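Local coordinates for conserved exported protein (Bacteroides fragilis, PDB 3CLW), which is of unknown function but probably hydrolyses O-glycosidic bonds, as an exported relative of the family 30 glycoside hydrolases with a TIM-barrel fold, at residues D250-S254 against M255-D259; D242-A245 against K246-D249; D206-R209 against M210-L214; I150-N154 against D155-D159. All coordinates share one frame; numbering follows the deposited sequence.

Contact 1. Residues D250-S254 against M255-D259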
loop_
_atom_site.group_PDB
_atom_site.type_symbol
_atom_site.label_atom_id
_atom_site.label_comp_id
_atom_site.label_asym_id
_atom_site.label_seq_id
_atom_site.Cartn_x
_atom_site.Cartn_y
_atom_site.Cartn_z
ATOM N N ASP A 250 2.287 -20.945 -2.753
ATOM C CA ASP A 250 0.970 -21.584 -2.708
ATOM C C ASP A 250 0.053 -21.013 -1.628
ATOM O O ASP A 250 -0.789 -21.735 -1.058
ATOM C CB ASP A 250 1.123 -23.113 -2.549
ATOM C CG ASP A 250 -0.158 -23.856 -2.847
ATOM O OD1 ASP A 250 -0.833 -23.470 -3.819
ATOM O OD2 ASP A 250 -0.500 -24.812 -2.085
ATOM N N ILE A 251 0.220 -19.713 -1.347
ATOM C CA ILE A 251 -0.512 -19.031 -0.275
ATOM C C ILE A 251 -2.035 -19.171 -0.406
ATOM O O ILE A 251 -2.712 -19.527 0.556
ATOM C CB ILE A 251 -0.116 -17.512 -0.147
ATOM C CG1 ILE A 251 1.363 -17.356 0.267
ATOM C CG2 ILE A 251 -1.076 -16.760 0.783
ATOM C CD1 ILE A 251 1.759 -17.930 1.651
ATOM N N ILE A 252 -2.579 -18.894 -1.581
ATOM C CA ILE A 252 -4.024 -18.935 -1.708
ATOM C C ILE A 252 -4.619 -20.302 -1.308
ATOM O O ILE A 252 -5.489 -20.361 -0.447
ATOM C CB ILE A 252 -4.511 -18.463 -3.105
ATOM C CG1 ILE A 252 -4.139 -16.967 -3.309
ATOM C CG2 ILE A 252 -6.011 -18.696 -3.233
ATOM C CD1 ILE A 252 -4.306 -16.419 -4.752
ATOM N N HIS A 253 -4.132 -21.391 -1.908
ATOM C CA HIS A 253 -4.763 -22.699 -1.704
ATOM C C HIS A 253 -4.415 -23.308 -0.359
ATOM O O HIS A 253 -5.273 -23.923 0.294
ATOM C CB HIS A 253 -4.463 -23.678 -2.852
ATOM C CG HIS A 253 -5.289 -23.429 -4.075
ATOM N ND1 HIS A 253 -6.543 -23.971 -4.251
ATOM C CD2 HIS A 253 -5.054 -22.670 -5.172
ATOM C CE1 HIS A 253 -7.033 -23.589 -5.415
ATOM N NE2 HIS A 253 -6.149 -22.795 -5.992
ATOM N N SER A 254 -3.175 -23.105 0.059
ATOM C CA SER A 254 -2.688 -23.710 1.280
ATOM C C SER A 254 -3.199 -23.004 2.537
ATOM O O SER A 254 -3.402 -23.648 3.561
ATOM C CB SER A 254 -1.174 -23.727 1.263
ATOM O OG SER A 254 -0.691 -24.222 2.484
ATOM N N MET A 255 -3.426 -21.690 2.437
ATOM C CA MET A 255 -3.784 -20.836 3.589
ATOM C C MET A 255 -5.217 -20.296 3.532
ATOM O O MET A 255 -5.836 -20.084 4.582
ATOM C CB MET A 255 -2.765 -19.680 3.792
ATOM C CG MET A 255 -1.296 -20.142 4.063
ATOM S SD MET A 255 -0.101 -19.029 4.871
ATOM C CE MET A 255 -0.577 -19.316 6.553
ATOM N N PHE A 256 -5.741 -20.070 2.326
ATOM C CA PHE A 256 -7.036 -19.417 2.188
ATOM C C PHE A 256 -8.117 -20.270 1.477
ATOM O O PHE A 256 -9.113 -19.736 0.972
ATOM C CB PHE A 256 -6.859 -18.027 1.551
ATOM C CG PHE A 256 -6.117 -17.031 2.444
ATOM C CD1 PHE A 256 -4.734 -16.924 2.400
ATOM C CD2 PHE A 256 -6.825 -16.213 3.340
ATOM C CE1 PHE A 256 -4.063 -15.999 3.231
ATOM C CE2 PHE A 256 -6.165 -15.290 4.163
ATOM C CZ PHE A 256 -4.788 -15.187 4.119
ATOM N N TYR A 257 -7.902 -21.588 1.455
ATOM C CA TYR A 257 -8.958 -22.589 1.183
ATOM C C TYR A 257 -9.209 -23.383 2.460
ATOM O O TYR A 257 -8.317 -23.544 3.288
ATOM C CB TYR A 257 -8.565 -23.534 0.043
ATOM C CG TYR A 257 -8.927 -23.011 -1.324
ATOM C CD1 TYR A 257 -9.786 -23.740 -2.170
ATOM C CD2 TYR A 257 -8.427 -21.792 -1.777
ATOM C CE1 TYR A 257 -10.134 -23.258 -3.441
ATOM C CE2 TYR A 257 -8.764 -21.301 -3.017
ATOM C CZ TYR A 257 -9.621 -22.028 -3.859
ATOM O OH TYR A 257 -9.950 -21.524 -5.105
ATOM N N LYS A 258 -10.422 -23.878 2.632
ATOM C CA LYS A 258 -10.785 -24.447 3.921
ATOM C C LYS A 258 -10.102 -25.776 4.167
ATOM O O LYS A 258 -9.910 -26.164 5.313
ATOM C CB LYS A 258 -12.306 -24.494 4.119
ATOM C CG LYS A 258 -12.972 -25.832 4.016
ATOM C CD LYS A 258 -14.492 -25.680 4.294
ATOM C CE LYS A 258 -15.241 -27.051 4.260
ATOM N NZ LYS A 258 -15.600 -27.489 2.867
ATOM N N ASP A 259 -9.682 -26.437 3.099
ATOM C CA ASP A 259 -8.982 -27.711 3.224
ATOM C C ASP A 259 -7.481 -27.570 2.996
ATOM O O ASP A 259 -6.801 -28.564 2.838
ATOM C CB ASP A 259 -9.571 -28.746 2.242
ATOM C CG ASP A 259 -9.482 -28.279 0.777
ATOM O OD1 ASP A 259 -9.650 -27.038 0.513
ATOM O OD2 ASP A 259 -9.250 -29.145 -0.108
HETATM O O HOH W 1 -6.525 -26.444 -0.749
#
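His253 and Tyr257, four residues apart, lay their rings face to face at the C-terminal end of the short helix 251-256, on the side of helix 285-300. The centroids are 4.1 Å apart and the planes are inclined by 29°, so this is a stack, though not a strictly parallel one. His253 ND1 sits over the centre of the phenol ring, and the closest approach between the rings is His253 CE1 to Tyr257 CZ at 3.4 Å. Both rings leave their CB atoms anti to the carbonyl carbon (chi1 -78° for His253, -87° for Tyr257), and that shared choice sends them the same way, side by side. Ile252 meets the tyrosine with a branch methyl, CG2 lying 3.8 Å from Tyr257 CE2.

Round the helix the contacts are apolar. Ile251 divides its two methyls: CD1 touches Met255 SD at 3.9 Å, while CG2 packs against CE1 of Phe256. Two i to i+4 bonds join the halves, Met255 N to Ile251 O at 3.0 Å and Phe256 N to Ile252 O at 2.8 Å, following Ser254 N to Asp250 O. A water donates to His253 O and, weakly, to Asp259 OD1.

Farther out, Phe256 reaches Leu270 and Val274 of strand 270-276, and Met255 lies on helix 204-221. Glu298 grips both stacked rings, its carboxylate OE2 bonding His253 NE2 and its backbone O bonding Tyr257 OH. With both polar ends tied to one residue, the two bonds probably limit rotation of the rings, and the nearby carboxylate would probably favour a protonated imidazole.

Contact 2. Residues D242-A245 against K246-D249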
loop_
_atom_site.group_PDB
_atom_site.type_symbol
_atom_site.label_atom_id
_atom_site.label_comp_id
_atom_site.label_asym_id
_atom_site.label_seq_id
_atom_site.Cartn_x
_atom_site.Cartn_y
_atom_site.Cartn_z
ATOM N N ASP A 242 7.559 -23.884 -6.771
ATOM C CA ASP A 242 8.721 -24.783 -6.735
ATOM C C ASP A 242 8.414 -26.119 -6.027
ATOM O O ASP A 242 7.270 -26.379 -5.686
ATOM C CB ASP A 242 9.933 -24.083 -6.087
ATOM C CG ASP A 242 9.713 -23.745 -4.609
ATOM O OD1 ASP A 242 8.796 -24.324 -3.969
ATOM O OD2 ASP A 242 10.469 -22.891 -4.088
ATOM N N SER A 243 9.462 -26.901 -5.762
ATOM C CA SER A 243 9.396 -28.187 -5.046
ATOM C C SER A 243 10.109 -28.128 -3.696
ATOM O O SER A 243 10.431 -29.169 -3.093
ATOM C CB SER A 243 10.032 -29.273 -5.907
ATOM O OG SER A 243 9.287 -29.418 -7.099
ATOM N N ILE A 244 10.345 -26.905 -3.224
ATOM C CA ILE A 244 11.007 -26.681 -1.951
ATOM C C ILE A 244 9.973 -26.554 -0.813
ATOM O O ILE A 244 9.172 -25.619 -0.769
ATOM C CB ILE A 244 11.983 -25.486 -2.042
ATOM C CG1 ILE A 244 12.980 -25.731 -3.179
ATOM C CG2 ILE A 244 12.708 -25.250 -0.712
ATOM C CD1 ILE A 244 13.856 -24.538 -3.523
ATOM N N ALA A 245 10.007 -27.530 0.093
ATOM C CA ALA A 245 9.055 -27.638 1.192
ATOM C C ALA A 245 8.898 -26.338 1.976
ATOM O O ALA A 245 7.775 -25.919 2.269
ATOM C CB ALA A 245 9.454 -28.801 2.137
ATOM N N LYS A 246 10.026 -25.702 2.288
ATOM C CA LYS A 246 10.044 -24.530 3.161
ATOM C C LYS A 246 9.414 -23.261 2.543
ATOM O O LYS A 246 8.945 -22.398 3.272
ATOM C CB LYS A 246 11.461 -24.247 3.701
ATOM C CG LYS A 246 12.482 -23.790 2.703
ATOM C CD LYS A 246 13.796 -23.482 3.416
ATOM C CE LYS A 246 14.807 -22.808 2.474
ATOM N NZ LYS A 246 16.230 -22.739 3.024
ATOM N N THR A 247 9.392 -23.180 1.210
ATOM C CA THR A 247 8.921 -21.995 0.493
ATOM C C THR A 247 7.479 -21.603 0.833
ATOM O O THR A 247 6.560 -22.402 0.627
ATOM C CB THR A 247 9.096 -22.163 -1.031
ATOM O OG1 THR A 247 10.471 -22.412 -1.302
ATOM C CG2 THR A 247 8.715 -20.902 -1.766
ATOM N N PRO A 248 7.277 -20.353 1.344
ATOM C CA PRO A 248 5.919 -19.839 1.545
ATOM C C PRO A 248 5.277 -19.426 0.226
ATOM O O PRO A 248 4.852 -18.271 0.063
ATOM C CB PRO A 248 6.137 -18.636 2.477
ATOM C CG PRO A 248 7.491 -18.125 2.063
ATOM C CD PRO A 248 8.300 -19.366 1.764
ATOM N N ASP A 249 5.218 -20.362 -0.717
ATOM C CA ASP A 249 4.417 -20.189 -1.914
ATOM C C ASP A 249 3.070 -20.854 -1.687
ATOM O O ASP A 249 2.739 -21.251 -0.553
ATOM C CB ASP A 249 5.124 -20.750 -3.160
ATOM C CG ASP A 249 5.257 -22.282 -3.136
ATOM O OD1 ASP A 249 5.655 -22.845 -4.182
ATOM O OD2 ASP A 249 4.978 -22.913 -2.081
HETATM O O HOH W 2 6.169 -25.007 -0.047
#
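Asp242 and Thr247 face each other from opposite directions across the mouth of a tight loop. The threonine hydroxyl donates to the carboxylate, OG1 to Asp242 OD2 at 2.8 Å, and arrives on the syn lone pair, the side of the other oxygen. Asp242 holds its CG between its own backbone N and carbonyl carbon (chi1 65°), which folds the carboxylate back over the loop; there its OD1 also takes a weak bond from Ile244 N.

The second acidic group, Asp249, comes at Asp242 aslant, with the two carboxylate planes 52° apart. Their OD1 atoms stand 3.5 Å from each other, a close pair of like charges. That closeness is probably eased by amide donors: Asp249 OD1 accepts from Ile241 N and, weakly, from Asp242 N at 3.4 Å.

Ile244 and Lys246 run alongside each other, Ile244 CG2 lying 3.7 Å from Lys246 CG, while the extended lysine carries NZ on to Gln147 O. Beneath these side chains the chain reverses in a type I beta turn from Ile244 to Thr247, closed by Thr247 N to Ile244 O at 3.1 Å. A water lies 3.0 Å from Ala245 O and 2.7 Å from Thr247 O, with more acceptors in reach than it has protons to give. Pro248 then centres an inverse gamma turn. This surface loop leads from strand 226-232 into helix 251-256, with Asp249 O held by Lys204 at the start of helix 204-221.

Contact 3. Residues D206-R209 against M210-L214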
loop_
_atom_site.group_PDB
_atom_site.type_symbol
_atom_site.label_atom_id
_atom_site.label_comp_id
_atom_site.label_asym_id
_atom_site.label_seq_id
_atom_site.Cartn_x
_atom_site.Cartn_y
_atom_site.Cartn_z
ATOM N N ASP A 206 5.349 -21.222 9.921
ATOM C CA ASP A 206 5.642 -20.038 10.733
ATOM C C ASP A 206 4.460 -19.058 10.709
ATOM O O ASP A 206 3.987 -18.614 11.742
ATOM C CB ASP A 206 6.921 -19.365 10.233
ATOM C CG ASP A 206 8.149 -20.286 10.318
ATOM O OD1 ASP A 206 8.218 -21.149 11.233
ATOM O OD2 ASP A 206 9.053 -20.150 9.465
ATOM N N LEU A 207 3.967 -18.782 9.510
ATOM C CA LEU A 207 2.887 -17.848 9.315
ATOM C C LEU A 207 1.633 -18.298 10.044
ATOM O O LEU A 207 0.945 -17.485 10.684
ATOM C CB LEU A 207 2.611 -17.673 7.811
ATOM C CG LEU A 207 3.714 -16.932 7.044
ATOM C CD1 LEU A 207 3.431 -16.926 5.549
ATOM C CD2 LEU A 207 3.923 -15.500 7.559
ATOM N N TYR A 208 1.338 -19.600 9.940
ATOM C CA TYR A 208 0.171 -20.187 10.579
ATOM C C TYR A 208 0.242 -20.015 12.095
ATOM O O TYR A 208 -0.752 -19.652 12.731
ATOM C CB TYR A 208 -0.004 -21.673 10.153
ATOM C CG TYR A 208 -1.137 -22.384 10.857
ATOM C CD1 TYR A 208 -2.358 -22.565 10.242
ATOM C CD2 TYR A 208 -0.978 -22.852 12.170
ATOM C CE1 TYR A 208 -3.407 -23.221 10.907
ATOM C CE2 TYR A 208 -2.013 -23.502 12.854
ATOM C CZ TYR A 208 -3.215 -23.684 12.220
ATOM O OH TYR A 208 -4.231 -24.335 12.899
ATOM N N ARG A 209 1.411 -20.251 12.668
ATOM C CA ARG A 209 1.586 -20.080 14.103
ATOM C C ARG A 209 1.396 -18.640 14.535
ATOM O O ARG A 209 0.760 -18.397 15.549
ATOM C CB ARG A 209 2.953 -20.580 14.605
ATOM C CG ARG A 209 3.070 -22.071 14.758
ATOM C CD ARG A 209 4.302 -22.460 15.591
ATOM N NE ARG A 209 4.125 -22.276 17.045
ATOM C CZ ARG A 209 5.123 -22.347 17.934
ATOM N NH1 ARG A 209 6.379 -22.573 17.546
ATOM N NH2 ARG A 209 4.870 -22.195 19.217
ATOM N N MET A 210 1.952 -17.689 13.772
ATOM C CA MET A 210 1.794 -16.295 14.092
ATOM C C MET A 210 0.310 -15.937 14.059
ATOM O O MET A 210 -0.198 -15.291 14.966
ATOM C CB MET A 210 2.653 -15.407 13.181
ATOM C CG MET A 210 4.151 -15.224 13.668
ATOM S SD MET A 210 4.366 -14.940 15.461
ATOM C CE MET A 210 3.264 -13.510 15.640
ATOM N N VAL A 211 -0.408 -16.409 13.047
ATOM C CA VAL A 211 -1.849 -16.162 13.006
ATOM C C VAL A 211 -2.549 -16.756 14.239
ATOM O O VAL A 211 -3.324 -16.089 14.902
ATOM C CB VAL A 211 -2.493 -16.658 11.699
ATOM C CG1 VAL A 211 -4.008 -16.495 11.761
ATOM C CG2 VAL A 211 -1.937 -15.878 10.525
ATOM N N GLU A 212 -2.217 -17.996 14.559
ATOM C CA GLU A 212 -2.814 -18.694 15.668
ATOM C C GLU A 212 -2.560 -17.940 16.973
ATOM O O GLU A 212 -3.497 -17.686 17.742
ATOM C CB GLU A 212 -2.248 -20.121 15.714
ATOM C CG GLU A 212 -2.635 -20.969 16.906
ATOM C CD GLU A 212 -2.142 -22.435 16.723
ATOM O OE1 GLU A 212 -0.912 -22.675 16.496
ATOM O OE2 GLU A 212 -3.008 -23.337 16.759
ATOM N N GLU A 213 -1.305 -17.562 17.216
ATOM C CA GLU A 213 -0.973 -16.852 18.451
ATOM C C GLU A 213 -1.568 -15.427 18.526
ATOM O O GLU A 213 -2.049 -14.986 19.596
ATOM C CB GLU A 213 0.544 -16.837 18.674
ATOM C CG GLU A 213 1.165 -18.218 18.856
ATOM C CD GLU A 213 0.574 -19.032 20.018
ATOM O OE1 GLU A 213 0.123 -18.470 21.039
ATOM O OE2 GLU A 213 0.581 -20.275 19.913
ATOM N N LEU A 214 -1.532 -14.707 17.405
ATOM C CA LEU A 214 -2.161 -13.365 17.356
ATOM C C LEU A 214 -3.655 -13.480 17.612
ATOM O O LEU A 214 -4.214 -12.722 18.374
ATOM C CB LEU A 214 -1.911 -12.687 16.013
ATOM C CG LEU A 214 -0.598 -11.913 15.945
ATOM C CD1 LEU A 214 -0.247 -11.709 14.490
ATOM C CD2 LEU A 214 -0.733 -10.565 16.712
#
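Tyr208 and Glu212 meet one turn apart on helix 204-221, and the glutamate is easily followed outward. Its CB rests against the preceding turn, 3.4 Å from Tyr208 O and almost as near Arg209 O. From there CG swings anti to the backbone N (chi1 173°), and the chain stays extended, carrying the carboxylate along the helix surface to the tyrosine. CD comes to 4.0 Å from Tyr208 CE2, with OE1 at 3.9 Å from that same ring carbon and OE2 similarly placed. The carboxylate stands steeply to the ring, the two planes 77° apart, so the touch is van der Waals at one ring carbon rather than a stack. The polar partner of the phenol lies outside the segments, Tyr208 OH bonding Lys266 NZ, and its ring meets Phe267 edge to face.

Next to this pair, Glu213 bends at chi2, and its CG lies 3.3 Å from Arg209 O. The arginine heads elsewhere: its NH1 reaches Asn154 O, and its guanidinium makes a cation-pi contact with Phe157. On the buried side, Val211 CG2 nestles 3.3 Å from Leu207 O.

Four consecutive i to i+4 bonds run beneath, nearly straight, such as Glu213 N to Arg209 O at 2.8 Å with an N-H...O angle of 169°. This is a regular amphipathic alpha helix, with Leu207, Val211 and Leu214 on strand 226-232, Met210 against helix 157-173, and Arg209, Glu212 and Glu213 partly exposed, as the outer helices of a TIM barrel are built.

Contact 4. Residues I150-N154 against D155-D159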
loop_
_atom_site.group_PDB
_atom_site.type_symbol
_atom_site.label_atom_id
_atom_site.label_comp_id
_atom_site.label_asym_id
_atom_site.label_seq_id
_atom_site.Cartn_x
_atom_site.Cartn_y
_atom_site.Cartn_z
ATOM N N ILE A 150 11.600 -18.864 10.237
ATOM C CA ILE A 150 11.474 -17.533 10.815
ATOM C C ILE A 150 12.602 -17.289 11.796
ATOM O O ILE A 150 12.958 -18.186 12.565
ATOM C CB ILE A 150 10.092 -17.380 11.491
ATOM C CG1 ILE A 150 9.794 -15.908 11.846
ATOM C CG2 ILE A 150 9.936 -18.397 12.679
ATOM C CD1 ILE A 150 8.336 -15.620 12.212
ATOM N N ASN A 151 13.196 -16.092 11.738
ATOM C CA ASN A 151 14.191 -15.696 12.728
ATOM C C ASN A 151 13.496 -15.286 14.051
ATOM O O ASN A 151 13.490 -14.103 14.436
ATOM C CB ASN A 151 15.101 -14.581 12.181
ATOM C CG ASN A 151 16.180 -14.154 13.168
ATOM O OD1 ASN A 151 16.799 -14.992 13.843
ATOM N ND2 ASN A 151 16.423 -12.835 13.256
ATOM N N LEU A 152 12.879 -16.271 14.689
ATOM C CA LEU A 152 12.139 -16.107 15.941
ATOM C C LEU A 152 12.231 -17.416 16.707
ATOM O O LEU A 152 12.103 -18.486 16.143
ATOM C CB LEU A 152 10.664 -15.731 15.690
ATOM C CG LEU A 152 9.726 -15.643 16.893
ATOM C CD1 LEU A 152 10.059 -14.460 17.794
ATOM C CD2 LEU A 152 8.301 -15.546 16.443
ATOM N N GLN A 153 12.497 -17.328 17.999
ATOM C CA GLN A 153 12.654 -18.530 18.773
ATOM C C GLN A 153 11.334 -19.294 18.887
ATOM O O GLN A 153 10.240 -18.699 18.838
ATOM C CB GLN A 153 13.285 -18.191 20.116
ATOM C CG GLN A 153 14.711 -17.779 19.934
ATOM C CD GLN A 153 15.381 -17.418 21.225
ATOM O OE1 GLN A 153 14.768 -16.829 22.117
ATOM N NE2 GLN A 153 16.654 -17.784 21.347
ATOM N N ASN A 154 11.449 -20.617 19.000
ATOM C CA ASN A 154 10.312 -21.542 18.903
ATOM C C ASN A 154 9.230 -21.345 19.934
ATOM O O ASN A 154 8.089 -21.727 19.709
ATOM C CB ASN A 154 10.806 -22.996 19.031
ATOM C CG ASN A 154 10.869 -23.689 17.722
ATOM O OD1 ASN A 154 10.115 -23.349 16.791
ATOM N ND2 ASN A 154 11.761 -24.687 17.614
ATOM N N ASP A 155 9.595 -20.815 21.084
ATOM C CA ASP A 155 8.635 -20.580 22.135
ATOM C C ASP A 155 8.275 -19.097 22.256
ATOM O O ASP A 155 7.757 -18.685 23.287
ATOM C CB ASP A 155 9.220 -21.063 23.456
ATOM C CG ASP A 155 10.433 -20.252 23.884
ATOM O OD1 ASP A 155 11.108 -19.661 23.001
ATOM O OD2 ASP A 155 10.703 -20.198 25.099
ATOM N N LYS A 156 8.583 -18.299 21.234
ATOM C CA LYS A 156 8.316 -16.850 21.290
ATOM C C LYS A 156 7.249 -16.352 20.302
ATOM O O LYS A 156 7.113 -15.145 20.082
ATOM C CB LYS A 156 9.612 -16.011 21.155
ATOM C CG LYS A 156 10.796 -16.443 22.019
ATOM C CD LYS A 156 10.662 -16.059 23.489
ATOM C CE LYS A 156 12.046 -15.998 24.170
ATOM N NZ LYS A 156 12.898 -17.246 24.021
ATOM N N PHE A 157 6.506 -17.264 19.691
ATOM C CA PHE A 157 5.406 -16.869 18.832
ATOM C C PHE A 157 4.347 -16.228 19.699
ATOM O O PHE A 157 3.773 -15.223 19.307
ATOM C CB PHE A 157 4.823 -18.022 18.024
ATOM C CG PHE A 157 5.729 -18.542 16.920
ATOM C CD1 PHE A 157 6.920 -19.215 17.214
ATOM C CD2 PHE A 157 5.390 -18.371 15.592
ATOM C CE1 PHE A 157 7.741 -19.738 16.169
ATOM C CE2 PHE A 157 6.208 -18.883 14.553
ATOM C CZ PHE A 157 7.376 -19.573 14.852
ATOM N N ASP A 158 4.123 -16.757 20.895
ATOM C CA ASP A 158 3.155 -16.138 21.794
ATOM C C ASP A 158 3.646 -14.793 22.365
ATOM O O ASP A 158 2.882 -13.826 22.394
ATOM C CB ASP A 158 2.706 -17.110 22.891
ATOM C CG ASP A 158 3.841 -17.541 23.797
ATOM O OD1 ASP A 158 4.993 -17.727 23.339
ATOM O OD2 ASP A 158 3.576 -17.697 24.994
ATOM N N ASP A 159 4.913 -14.741 22.792
ATOM C CA ASP A 159 5.550 -13.503 23.253
ATOM C C ASP A 159 5.468 -12.390 22.191
ATOM O O ASP A 159 5.108 -11.245 22.501
ATOM C CB ASP A 159 7.026 -13.739 23.626
ATOM C CG ASP A 159 7.197 -14.831 24.650
ATOM O OD1 ASP A 159 7.476 -14.524 25.811
ATOM O OD2 ASP A 159 7.033 -16.004 24.306
#
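Leu152 turns its CG anti to the backbone N (chi1 175°), and Phe157 sets its ring anti to the carbonyl carbon (chi1 -70°); together these bring methyl and ring face into contact. Leu152 CD2 stands 4.0 Å from the ring centroid and only 11° off the normal, a clean CH-pi contact over the centre. Ile150 adds its branch methyl, CG2 lying 3.6 Å from Phe157 CZ. Leu152 CD1, meanwhile, leans on Lys156 CB at 3.7 Å.

On the outer side Gln153 and Lys156 run alongside each other. The lysine chain bends at chi2 and chi4, so that NZ donates to Gln153 OE1 at 2.7 Å from above the amide carbonyl plane. The same ammonium makes a salt bridge to Asp155 OD1 at 3.2 Å, two oxygens thus gripping one nitrogen.

Helix 204-221 lies against Phe157 through Met210. Below the side chains, Lys156 N to Gln153 O at 2.9 Å closes a type I beta turn. The turn delivers the chain to Lys156, the N-cap residue, and so into helix 157-173: a loop-to-helix entry in the barrel, with an aromatic first-turn residue clasped by the incoming loop.

In the fold
Contact 1 is the most buried of the four and contact 2 the most exposed, although they adjoin in sequence, the polar loop of residues 242-249 running straight into the helix of contact 1. Contacts 3 and 4 are intermediate, each with a buried apolar side and a charged outer one. Helix 204-221, which carries contact 3, is the common neighbour: it touches contact 1 where Met255 CE packs on Leu207 CB, and contact 4 where Asp206 OD2 meets Ile150 N, 3.0 Å away. Contacts 1 and 4 do not touch, their nearest atoms lying about 10 Å apart. Ring packing marks contacts 1 and 4, whereas carboxylate and turn bonds dominate contact 2.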